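Local coordinates for monalysin (Pseudomonas entomophila, PDB 4MKO), which forms membrane pores as a secreted beta-barrel toxin, lysing host cells and contributing to intestinal damage and lethality in Drosophila, at residues Q142-Y147 with L179-Q184; V91-S96 with R156-A161; A148-S153 with F224-Y229; I65-N70 with G136-Y141. One frame throughout, in Å; residues are numbered along the deposited sequence.

Contact 1 (Q142-Y147 with L179-Q184); sequences QVVLVY and LSAITQ
An antiparallel strand pair at the heart of the long sheet joins 142-147 to 179-184, the strands running at 145° to each other. Tyr147 faces Ser180 and Leu145 faces Ile182 as hydrogen-bonded pairs; Val146 with Ala181 and Val144 with Thr183 are the non-hydrogen-bonded pairs between and beyond them. Leu145 N to Ile182 O (2.8 Å) lies nearly along the C=O axis. Toward Gln184, whose N bonds to Val143 O, a side chain joins in: Gln142, its CG anti to the backbone N and the chain extended, crosses Thr183 at about a right angle and gives a straight bond from NE2 to Gln184 O (3.1 Å), approaching from above the carbonyl plane. The same NE2 also serves Thr80 O, so both N-H groups of this buried amide can be used.

On the face of Leu145 and Tyr147, Ile182 holds CG1 in the crowded position between N and the carbonyl carbon (chi1 70°), which brings it to the edge of the Tyr147 ring (CG1 to CE1, 3.7 Å). The phenol suits the site because its OH reaches Asn105 while its ring packs against Ile182, Val104 and Trp120. On the other face small groups pack closely, with Val144 CG1 3.7 Å from Ala181 CB, and Trp201 of helix 201-211 lies over Ala181 and Val146. The result is a buried antiparallel pair in the long sheet of the aerolysin-like fold.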
# COMPACT_ATOMS: atom_id res chain seq x y z
N GLN A 142 -6.97 6.96 -6.24
CA GLN A 142 -6.79 7.08 -4.79
C GLN A 142 -5.41 6.52 -4.43
O GLN A 142 -5.00 5.49 -4.98
CB GLN A 142 -7.87 6.34 -4.00
CG GLN A 142 -7.80 6.61 -2.48
CD GLN A 142 -8.94 6.06 -1.67
OE1 GLN A 142 -9.84 5.36 -2.16
NE2 GLN A 142 -8.94 6.39 -0.39
N VAL A 143 -4.73 7.17 -3.48
CA VAL A 143 -3.41 6.72 -3.02
C VAL A 143 -3.54 5.44 -2.22
O VAL A 143 -4.34 5.35 -1.27
CB VAL A 143 -2.69 7.82 -2.18
CG1 VAL A 143 -1.40 7.28 -1.55
CG2 VAL A 143 -2.41 9.08 -3.01
N VAL A 144 -2.71 4.46 -2.59
CA VAL A 144 -2.60 3.17 -1.90
C VAL A 144 -1.22 3.10 -1.24
O VAL A 144 -0.20 3.38 -1.88
CB VAL A 144 -2.80 1.98 -2.85
CG1 VAL A 144 -2.51 0.65 -2.14
CG2 VAL A 144 -4.21 1.97 -3.42
N LEU A 145 -1.20 2.71 0.04
CA LEU A 145 0.02 2.51 0.82
C LEU A 145 0.28 1.03 0.88
O LEU A 145 -0.59 0.26 1.31
CB LEU A 145 -0.08 3.13 2.23
CG LEU A 145 -0.40 4.63 2.27
CD1 LEU A 145 -0.77 5.09 3.70
CD2 LEU A 145 0.75 5.48 1.67
N VAL A 146 1.46 0.61 0.42
CA VAL A 146 1.87 -0.80 0.36
C VAL A 146 2.93 -1.12 1.40
O VAL A 146 3.94 -0.41 1.50
CB VAL A 146 2.33 -1.20 -1.07
CG1 VAL A 146 2.64 -2.70 -1.14
CG2 VAL A 146 1.28 -0.82 -2.12
N TYR A 147 2.73 -2.24 2.11
CA TYR A 147 3.63 -2.70 3.18
C TYR A 147 4.16 -4.09 2.90
O TYR A 147 3.45 -4.92 2.31
CB TYR A 147 2.86 -2.71 4.54
CG TYR A 147 2.30 -1.35 4.88
CD1 TYR A 147 1.09 -0.92 4.34
CD2 TYR A 147 3.05 -0.43 5.61
CE1 TYR A 147 0.62 0.37 4.56
CE2 TYR A 147 2.58 0.86 5.86
CZ TYR A 147 1.37 1.26 5.31
OH TYR A 147 0.88 2.52 5.54
N LEU A 179 2.95 -8.97 0.89
CA LEU A 179 2.63 -7.55 0.92
C LEU A 179 1.17 -7.36 1.27
O LEU A 179 0.34 -8.19 0.92
CB LEU A 179 2.87 -6.86 -0.45
CG LEU A 179 4.23 -7.05 -1.14
CD1 LEU A 179 4.26 -6.24 -2.46
CD2 LEU A 179 5.39 -6.61 -0.24
N SER A 180 0.85 -6.21 1.90
CA SER A 180 -0.53 -5.81 2.14
C SER A 180 -0.68 -4.38 1.68
O SER A 180 0.32 -3.69 1.45
CB SER A 180 -0.93 -5.94 3.60
OG SER A 180 -0.45 -4.87 4.39
N ALA A 181 -1.92 -3.92 1.58
CA ALA A 181 -2.15 -2.56 1.10
C ALA A 181 -3.39 -1.96 1.76
O ALA A 181 -4.38 -2.66 1.98
CB ALA A 181 -2.31 -2.56 -0.41
N ILE A 182 -3.30 -0.68 2.12
CA ILE A 182 -4.38 0.11 2.72
C ILE A 182 -4.46 1.40 1.91
O ILE A 182 -3.53 1.73 1.16
CB ILE A 182 -4.14 0.38 4.25
CG1 ILE A 182 -2.97 1.38 4.50
CG2 ILE A 182 -3.97 -0.93 5.06
CD1 ILE A 182 -2.75 1.85 5.95
N THR A 183 -5.56 2.15 2.05
CA THR A 183 -5.64 3.43 1.36
C THR A 183 -5.32 4.57 2.29
O THR A 183 -5.40 4.44 3.52
CB THR A 183 -7.06 3.67 0.81
OG1 THR A 183 -8.00 3.31 1.82
CG2 THR A 183 -7.33 2.94 -0.50
N GLN A 184 -5.00 5.72 1.68
CA GLN A 184 -4.79 7.01 2.36
C GLN A 184 -5.95 7.90 1.92
O GLN A 184 -6.47 7.73 0.82
CB GLN A 184 -3.46 7.63 1.90
CG GLN A 184 -3.03 8.85 2.71
CD GLN A 184 -1.67 9.34 2.30
OE1 GLN A 184 -1.36 9.48 1.11
NE2 GLN A 184 -0.85 9.67 3.27

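Contact 2 (V91-S96 with R156-A161); sequences VNAKYS and RQNANA
Ala161, Asn92 and Ala93 carry this small meeting of two loops. Ala161 loses the most surface, and its carbonyl is the main anchor: Asn92 N points at Ala161 O over 2.7 Å, in the carbonyl plane and with an N-H...O angle of 166°. Asn92 adds a second bond one residue earlier. Its CG stands anti to the carbonyl carbon (chi1 -55°), which swings the amide beside the backbone N, so that ND2 meets Asn160 O at 3.0 Å, again in the carbonyl plane and close to the plane of its own amide. Asparagine suits the place because its short side chain reaches the carbonyl next to the one its backbone uses, and two consecutive carbonyls are thus gripped by one residue. Beside this polar pair the methyl groups of Ala93 and Ala161 meet tip to tip, CB to CB 3.8 Å apart, while Val91 CG2 rests near Ala161 O. The carbonyls are presented by a type I turn from Asn158 to Ala161, closed by a bond from Ala161 N to Asn158 O. The loop 91-94 links helix 85-90 to strand 95-96, which pairs with strand 29-43; the turn belongs to the loop that connects strand 136-151 to strand 165-170, with Asn158 against Ile43, Trp48 and Leu176.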
# COMPACT_ATOMS: atom_id res chain seq x y z
N VAL A 91 -6.53 -12.13 -0.61
CA VAL A 91 -6.16 -12.97 0.53
C VAL A 91 -7.08 -14.23 0.60
O VAL A 91 -8.28 -14.12 0.39
CB VAL A 91 -6.08 -12.16 1.86
CG1 VAL A 91 -7.44 -11.62 2.29
CG2 VAL A 91 -5.41 -12.96 2.98
N ASN A 92 -6.50 -15.40 0.87
CA ASN A 92 -7.23 -16.67 0.94
C ASN A 92 -7.55 -17.11 2.37
O ASN A 92 -8.49 -17.87 2.58
CB ASN A 92 -6.47 -17.76 0.19
CG ASN A 92 -6.14 -17.42 -1.24
OD1 ASN A 92 -7.01 -17.02 -2.04
ND2 ASN A 92 -4.88 -17.58 -1.62
N ALA A 93 -6.77 -16.63 3.33
CA ALA A 93 -6.92 -16.98 4.74
C ALA A 93 -7.56 -15.86 5.55
O ALA A 93 -7.58 -14.71 5.10
CB ALA A 93 -5.56 -17.32 5.33
N LYS A 94 -8.03 -16.19 6.77
CA LYS A 94 -8.56 -15.20 7.70
C LYS A 94 -7.36 -14.27 8.01
O LYS A 94 -6.24 -14.75 8.21
CB LYS A 94 -9.08 -15.90 8.97
CG LYS A 94 -9.85 -15.01 9.93
CD LYS A 94 -10.38 -15.82 11.11
CE LYS A 94 -10.82 -14.95 12.26
NZ LYS A 94 -11.26 -15.77 13.42
N TYR A 95 -7.57 -12.95 7.95
CA TYR A 95 -6.49 -11.98 8.13
C TYR A 95 -6.98 -10.74 8.86
O TYR A 95 -8.00 -10.17 8.47
CB TYR A 95 -5.94 -11.55 6.74
CG TYR A 95 -4.71 -10.67 6.79
CD1 TYR A 95 -3.44 -11.21 6.92
CD2 TYR A 95 -4.82 -9.28 6.68
CE1 TYR A 95 -2.30 -10.40 6.98
CE2 TYR A 95 -3.70 -8.46 6.74
CZ TYR A 95 -2.44 -9.02 6.90
OH TYR A 95 -1.32 -8.20 6.96
N SER A 96 -6.23 -10.32 9.89
CA SER A 96 -6.55 -9.10 10.65
C SER A 96 -5.36 -8.58 11.40
O SER A 96 -4.46 -9.34 11.77
CB SER A 96 -7.74 -9.33 11.59
OG SER A 96 -7.40 -10.23 12.62
N ARG A 156 4.96 -22.44 7.45
CA ARG A 156 4.61 -23.87 7.36
C ARG A 156 3.11 -24.05 7.19
O ARG A 156 2.68 -24.86 6.38
CB ARG A 156 5.09 -24.65 8.60
CG ARG A 156 6.56 -24.97 8.60
CD ARG A 156 6.84 -26.20 9.45
NE ARG A 156 8.23 -26.64 9.29
CZ ARG A 156 9.24 -26.25 10.06
NH1 ARG A 156 9.03 -25.39 11.05
NH2 ARG A 156 10.47 -26.70 9.84
N GLN A 157 2.32 -23.25 7.93
CA GLN A 157 0.86 -23.31 7.95
C GLN A 157 0.16 -22.39 6.98
O GLN A 157 -0.99 -22.66 6.62
CB GLN A 157 0.34 -23.06 9.37
CG GLN A 157 0.78 -24.14 10.36
CD GLN A 157 0.31 -23.84 11.75
OE1 GLN A 157 -0.89 -23.78 12.04
NE2 GLN A 157 1.26 -23.66 12.66
N ASN A 158 0.82 -21.30 6.56
CA ASN A 158 0.17 -20.31 5.72
C ASN A 158 0.88 -20.03 4.40
O ASN A 158 0.79 -18.91 3.90
CB ASN A 158 -0.05 -19.00 6.52
CG ASN A 158 -1.00 -19.19 7.67
OD1 ASN A 158 -2.19 -19.40 7.46
ND2 ASN A 158 -0.47 -19.26 8.88
N ALA A 159 1.50 -21.05 3.77
CA ALA A 159 2.18 -20.89 2.48
C ALA A 159 1.23 -20.51 1.32
O ALA A 159 1.70 -20.02 0.29
CB ALA A 159 2.96 -22.15 2.13
N ASN A 160 -0.10 -20.74 1.49
CA ASN A 160 -1.12 -20.41 0.48
C ASN A 160 -2.11 -19.32 0.93
O ASN A 160 -3.14 -19.11 0.27
CB ASN A 160 -1.86 -21.67 0.05
CG ASN A 160 -0.98 -22.61 -0.72
OD1 ASN A 160 -0.51 -22.30 -1.82
ND2 ASN A 160 -0.66 -23.75 -0.13
N ALA A 161 -1.80 -18.63 2.04
CA ALA A 161 -2.64 -17.57 2.59
C ALA A 161 -2.79 -16.38 1.62
O ALA A 161 -3.87 -15.79 1.56
CB ALA A 161 -2.07 -17.09 3.92

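Contact 3 (A148-S153 with F224-Y229); sequences AHNATS and FDWSAY
The tip of the Phe224 ring is driven against the backbone of 148-150. Its CZ touches Ala148 CB at 3.6 Å, and the neighbouring CE2 lies 3.5 Å from Ala148 O. His149 N sits in the plane of the ring, at its edge and 3.6 Å from CZ, while Asn150 CB covers part of one face. Alanine suits position 148, since a single methyl lets the ring come close to the main chain. Beside Phe224, Trp226 brings the six-membered end of its indole to Asn150: ND2 is 3.8 Å from CH2, and the amide stands almost upright to the ring plane, 84° apart. Asn150 ND2 bonds to Asp175 OD2, and the indole packs against the same amide nitrogen.

This joins the end of strand 136-151 in the long sheet of the aerolysin-like fold to the C-terminal segment, whose aromatic residues cover one side of that strand. His149 points the opposite way and bonds to Thr52 and Ser180.

Further out, Phe224 CB lies 3.4 Å above the plane of the Trp226 ring, offset toward its rim, so the Phe224 methylene rests on the indole. Behind them Asp225 forms an Asx turn at the 3-10 segment 226-228: OD1 accepts from Ser227 N (3.2 Å) and from Ser227 OG (2.7 Å). Its OD2 makes a salt bridge to Arg234, which also bonds to Ser227 OG.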
# COMPACT_ATOMS: atom_id res chain seq x y z
N ALA A 148 5.42 -4.33 3.30
CA ALA A 148 6.03 -5.66 3.22
C ALA A 148 6.03 -6.21 4.64
O ALA A 148 6.22 -5.46 5.62
CB ALA A 148 7.45 -5.58 2.68
N HIS A 149 5.82 -7.52 4.76
CA HIS A 149 5.73 -8.15 6.05
C HIS A 149 6.52 -9.45 6.08
O HIS A 149 6.56 -10.17 5.08
CB HIS A 149 4.26 -8.54 6.32
CG HIS A 149 3.26 -7.43 6.19
ND1 HIS A 149 2.94 -6.63 7.27
CD2 HIS A 149 2.56 -7.01 5.12
CE1 HIS A 149 2.03 -5.78 6.83
NE2 HIS A 149 1.78 -5.96 5.54
N ASN A 150 7.10 -9.76 7.24
CA ASN A 150 7.70 -11.06 7.52
C ASN A 150 6.97 -11.56 8.76
O ASN A 150 7.28 -11.11 9.87
CB ASN A 150 9.22 -11.03 7.76
CG ASN A 150 9.70 -12.38 8.30
OD1 ASN A 150 8.92 -13.34 8.42
ND2 ASN A 150 10.97 -12.50 8.65
N ALA A 151 5.98 -12.44 8.57
CA ALA A 151 5.23 -13.07 9.65
C ALA A 151 6.08 -14.28 10.04
O ALA A 151 6.10 -15.29 9.33
CB ALA A 151 3.84 -13.48 9.17
N THR A 152 6.87 -14.10 11.11
CA THR A 152 7.83 -15.12 11.56
C THR A 152 7.10 -16.42 11.96
O THR A 152 6.00 -16.39 12.53
CB THR A 152 8.80 -14.57 12.62
OG1 THR A 152 8.15 -14.42 13.88
CG2 THR A 152 9.48 -13.26 12.20
N SER A 153 7.68 -17.57 11.55
CA SER A 153 7.14 -18.92 11.80
C SER A 153 5.82 -19.25 11.06
O SER A 153 5.40 -20.40 11.12
CB SER A 153 6.98 -19.21 13.30
OG SER A 153 8.18 -18.94 14.00
N PHE A 224 14.38 -5.18 5.28
CA PHE A 224 13.72 -5.04 6.58
C PHE A 224 14.80 -4.66 7.58
O PHE A 224 15.96 -5.10 7.47
CB PHE A 224 13.12 -6.35 7.03
CG PHE A 224 11.83 -6.71 6.36
CD1 PHE A 224 11.82 -7.43 5.18
CD2 PHE A 224 10.61 -6.33 6.92
CE1 PHE A 224 10.61 -7.80 4.57
CE2 PHE A 224 9.40 -6.69 6.31
CZ PHE A 224 9.41 -7.43 5.13
N ASP A 225 14.41 -3.86 8.58
CA ASP A 225 15.30 -3.49 9.66
C ASP A 225 14.95 -4.37 10.89
O ASP A 225 14.03 -4.06 11.65
CB ASP A 225 15.20 -1.99 9.97
CG ASP A 225 15.94 -1.56 11.22
OD1 ASP A 225 16.89 -2.29 11.65
OD2 ASP A 225 15.56 -0.52 11.80
N TRP A 226 15.70 -5.49 11.08
CA TRP A 226 15.41 -6.43 12.17
C TRP A 226 15.58 -5.86 13.58
O TRP A 226 15.07 -6.46 14.53
CB TRP A 226 16.22 -7.72 12.02
CG TRP A 226 16.24 -8.30 10.63
CD1 TRP A 226 17.35 -8.58 9.88
CD2 TRP A 226 15.11 -8.73 9.85
NE1 TRP A 226 16.99 -9.17 8.70
CE2 TRP A 226 15.62 -9.25 8.64
CE3 TRP A 226 13.71 -8.70 10.05
CZ2 TRP A 226 14.78 -9.73 7.62
CZ3 TRP A 226 12.88 -9.20 9.04
CH2 TRP A 226 13.42 -9.73 7.86
N SER A 227 16.27 -4.71 13.71
CA SER A 227 16.45 -4.05 15.02
C SER A 227 15.12 -3.61 15.63
O SER A 227 15.08 -3.33 16.83
CB SER A 227 17.42 -2.88 14.92
OG SER A 227 16.84 -1.77 14.27
N ALA A 228 14.01 -3.60 14.83
CA ALA A 228 12.66 -3.31 15.35
C ALA A 228 12.36 -4.23 16.55
O ALA A 228 11.77 -3.78 17.52
CB ALA A 228 11.61 -3.53 14.26
N TYR A 229 12.79 -5.52 16.48
CA TYR A 229 12.52 -6.46 17.58
C TYR A 229 13.08 -5.96 18.93
O TYR A 229 12.46 -6.18 19.96
CB TYR A 229 13.08 -7.86 17.28
CG TYR A 229 12.49 -8.94 18.15
CD1 TYR A 229 13.02 -9.22 19.41
CD2 TYR A 229 11.42 -9.73 17.70
CE1 TYR A 229 12.47 -10.22 20.22
CE2 TYR A 229 10.88 -10.74 18.50
CZ TYR A 229 11.41 -10.98 19.76
OH TYR A 229 10.89 -11.98 20.55

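Contact 4 (I65-N70 with G136-Y141); sequences ISIPQN and GTFVIY
Phe138 shows how the far end of this strand pair is covered on one side. CG stands anti to the carbonyl carbon (chi1 -47°), and the ring is sent back along its own strand toward Gly136. CB lies 4.4 Å from Ile65 CG2, its directly paired neighbour. Passing out along the ring, CD2 lies 3.8 Å from Ile65 O, and CE2 then meets Ile67 CD1 at 4.2 Å, a diagonal apolar contact across the pair. At the tip, CZ comes 3.7 Å from Gly136 CA: glycine suits this position because a CB there would strike the ring, and because its backbone angles (147/164) would press a CB against the preceding carbonyl. Ile189 of strand 173-191 also touches the Phe138 side chain.

Beneath it the pairing loosens toward Gly136. Ile65 and Phe138 exchange two hydrogen bonds, Ile65 N to Phe138 O (2.8 Å) running nearly along the C=O axis; Ile67 N reaches Gly136 O equally straight, but the return bond from Gly136 N to Ile67 O is weak, consistent with fraying before Pro68, which has no N-H to offer. On the other face Ser66 and Thr137 form a non-hydrogen-bonded backbone pair, but their side chains are hydrogen-bonded, Ser66 OG to Thr137 OG1 2.7 Å in this Ser66 conformer, and Thr137 CG2 packs against the serine oxygen. Small hydroxyl residues fit this more exposed face, bulky apolar ones the face toward Leu75. This is an antiparallel strand pair where the chain enters and leaves residues 67-135, the inferred pore-forming region of this aerolysin-like toxin.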
# COMPACT_ATOMS: atom_id res chain seq x y z
N ILE A 65 -14.42 10.37 -15.96
CA ILE A 65 -15.61 11.17 -16.24
C ILE A 65 -15.31 12.22 -17.31
O ILE A 65 -14.25 12.85 -17.26
CB ILE A 65 -16.19 11.83 -14.93
CG1 ILE A 65 -17.56 12.51 -15.18
CG2 ILE A 65 -15.21 12.83 -14.30
CD1 ILE A 65 -18.74 11.69 -14.86
N SER A 66 -16.28 12.41 -18.25
CA SER A 66 -16.17 13.43 -19.29
C SER A 66 -17.25 14.45 -19.01
O SER A 66 -18.38 14.08 -18.73
CB SER A 66 -16.36 12.83 -20.68
OG SER A 66 -15.25 12.00 -20.99
N ILE A 67 -16.88 15.75 -19.02
CA ILE A 67 -17.82 16.84 -18.70
C ILE A 67 -17.87 17.82 -19.87
O ILE A 67 -16.82 18.27 -20.35
CB ILE A 67 -17.44 17.55 -17.37
CG1 ILE A 67 -17.23 16.54 -16.23
CG2 ILE A 67 -18.50 18.60 -16.98
CD1 ILE A 67 -16.57 17.14 -14.94
N PRO A 68 -19.09 18.17 -20.35
CA PRO A 68 -19.18 19.09 -21.49
C PRO A 68 -18.79 20.52 -21.15
O PRO A 68 -18.74 20.92 -19.98
CB PRO A 68 -20.66 19.04 -21.91
CG PRO A 68 -21.31 18.00 -21.09
CD PRO A 68 -20.42 17.71 -19.91
N GLN A 69 -18.56 21.31 -22.21
CA GLN A 69 -18.27 22.73 -22.15
C GLN A 69 -19.45 23.41 -21.45
O GLN A 69 -20.60 22.99 -21.63
CB GLN A 69 -18.12 23.27 -23.60
CG GLN A 69 -17.88 24.78 -23.75
CD GLN A 69 -16.52 25.22 -23.28
OE1 GLN A 69 -15.49 24.97 -23.93
NE2 GLN A 69 -16.48 25.93 -22.16
N ASN A 70 -19.16 24.44 -20.61
CA ASN A 70 -20.16 25.24 -19.88
C ASN A 70 -20.93 24.46 -18.82
O ASN A 70 -21.98 24.92 -18.37
CB ASN A 70 -21.11 25.94 -20.88
CG ASN A 70 -20.39 26.80 -21.89
OD1 ASN A 70 -19.41 27.47 -21.57
ND2 ASN A 70 -20.87 26.80 -23.12
N GLY A 136 -13.74 18.43 -20.87
CA GLY A 136 -12.63 17.53 -20.60
C GLY A 136 -12.99 16.15 -20.12
O GLY A 136 -14.12 15.89 -19.72
N THR A 137 -12.00 15.27 -20.20
CA THR A 137 -12.09 13.91 -19.70
C THR A 137 -11.06 13.82 -18.60
O THR A 137 -9.91 14.24 -18.79
CB THR A 137 -11.92 12.88 -20.82
OG1 THR A 137 -12.93 13.12 -21.81
CG2 THR A 137 -12.05 11.46 -20.32
N PHE A 138 -11.47 13.33 -17.44
CA PHE A 138 -10.64 13.27 -16.24
C PHE A 138 -10.69 11.89 -15.60
O PHE A 138 -11.72 11.22 -15.63
CB PHE A 138 -11.12 14.32 -15.21
CG PHE A 138 -11.34 15.69 -15.81
CD1 PHE A 138 -10.27 16.53 -16.08
CD2 PHE A 138 -12.61 16.09 -16.22
CE1 PHE A 138 -10.47 17.78 -16.70
CE2 PHE A 138 -12.81 17.34 -16.82
CZ PHE A 138 -11.73 18.18 -17.05
N VAL A 139 -9.56 11.49 -15.01
CA VAL A 139 -9.42 10.20 -14.34
C VAL A 139 -9.13 10.50 -12.88
O VAL A 139 -8.33 11.37 -12.57
CB VAL A 139 -8.32 9.28 -14.95
CG1 VAL A 139 -8.42 7.87 -14.37
CG2 VAL A 139 -8.42 9.24 -16.49
N ILE A 140 -9.82 9.79 -12.00
CA ILE A 140 -9.68 9.90 -10.56
C ILE A 140 -8.97 8.67 -10.05
O ILE A 140 -9.34 7.55 -10.41
CB ILE A 140 -11.07 10.06 -9.89
CG1 ILE A 140 -11.82 11.26 -10.52
CG2 ILE A 140 -10.91 10.20 -8.36
CD1 ILE A 140 -13.27 11.43 -10.03
N TYR A 141 -7.98 8.89 -9.16
CA TYR A 141 -7.24 7.79 -8.53
C TYR A 141 -7.20 8.02 -7.03
O TYR A 141 -7.33 9.17 -6.59
CB TYR A 141 -5.78 7.77 -9.02
CG TYR A 141 -5.59 7.79 -10.51
CD1 TYR A 141 -5.51 6.61 -11.24
CD2 TYR A 141 -5.44 9.00 -11.20
CE1 TYR A 141 -5.31 6.62 -12.63
CE2 TYR A 141 -5.24 9.02 -12.58
CZ TYR A 141 -5.14 7.83 -13.28
OH TYR A 141 -4.94 7.88 -14.65

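Overall arrangement
Strand 136-151 threads contacts 4, 1 and 3 in that order, pairing with strand 46-67 in contact 4 and with strand 173-191 in contact 1, then meeting the C-terminal segment in contact 3. Contact 1 is central, about 26 Å from contact 4 and 18 Å from contact 3 between centres, while contacts 3 and 4 are about 44 Å apart on opposite sides of the chain's centre. Contacts 1 and 3 are tied by a hydrogen bond between Ser180 OG and His149 NE2, 2.7 Å. Tyr95 of contact 2 packs its OH 4.1 Å from both Ser180 CB and His149 NE2. A bound mercury ion lies about 4 Å from the Leu145 side chain of contact 1.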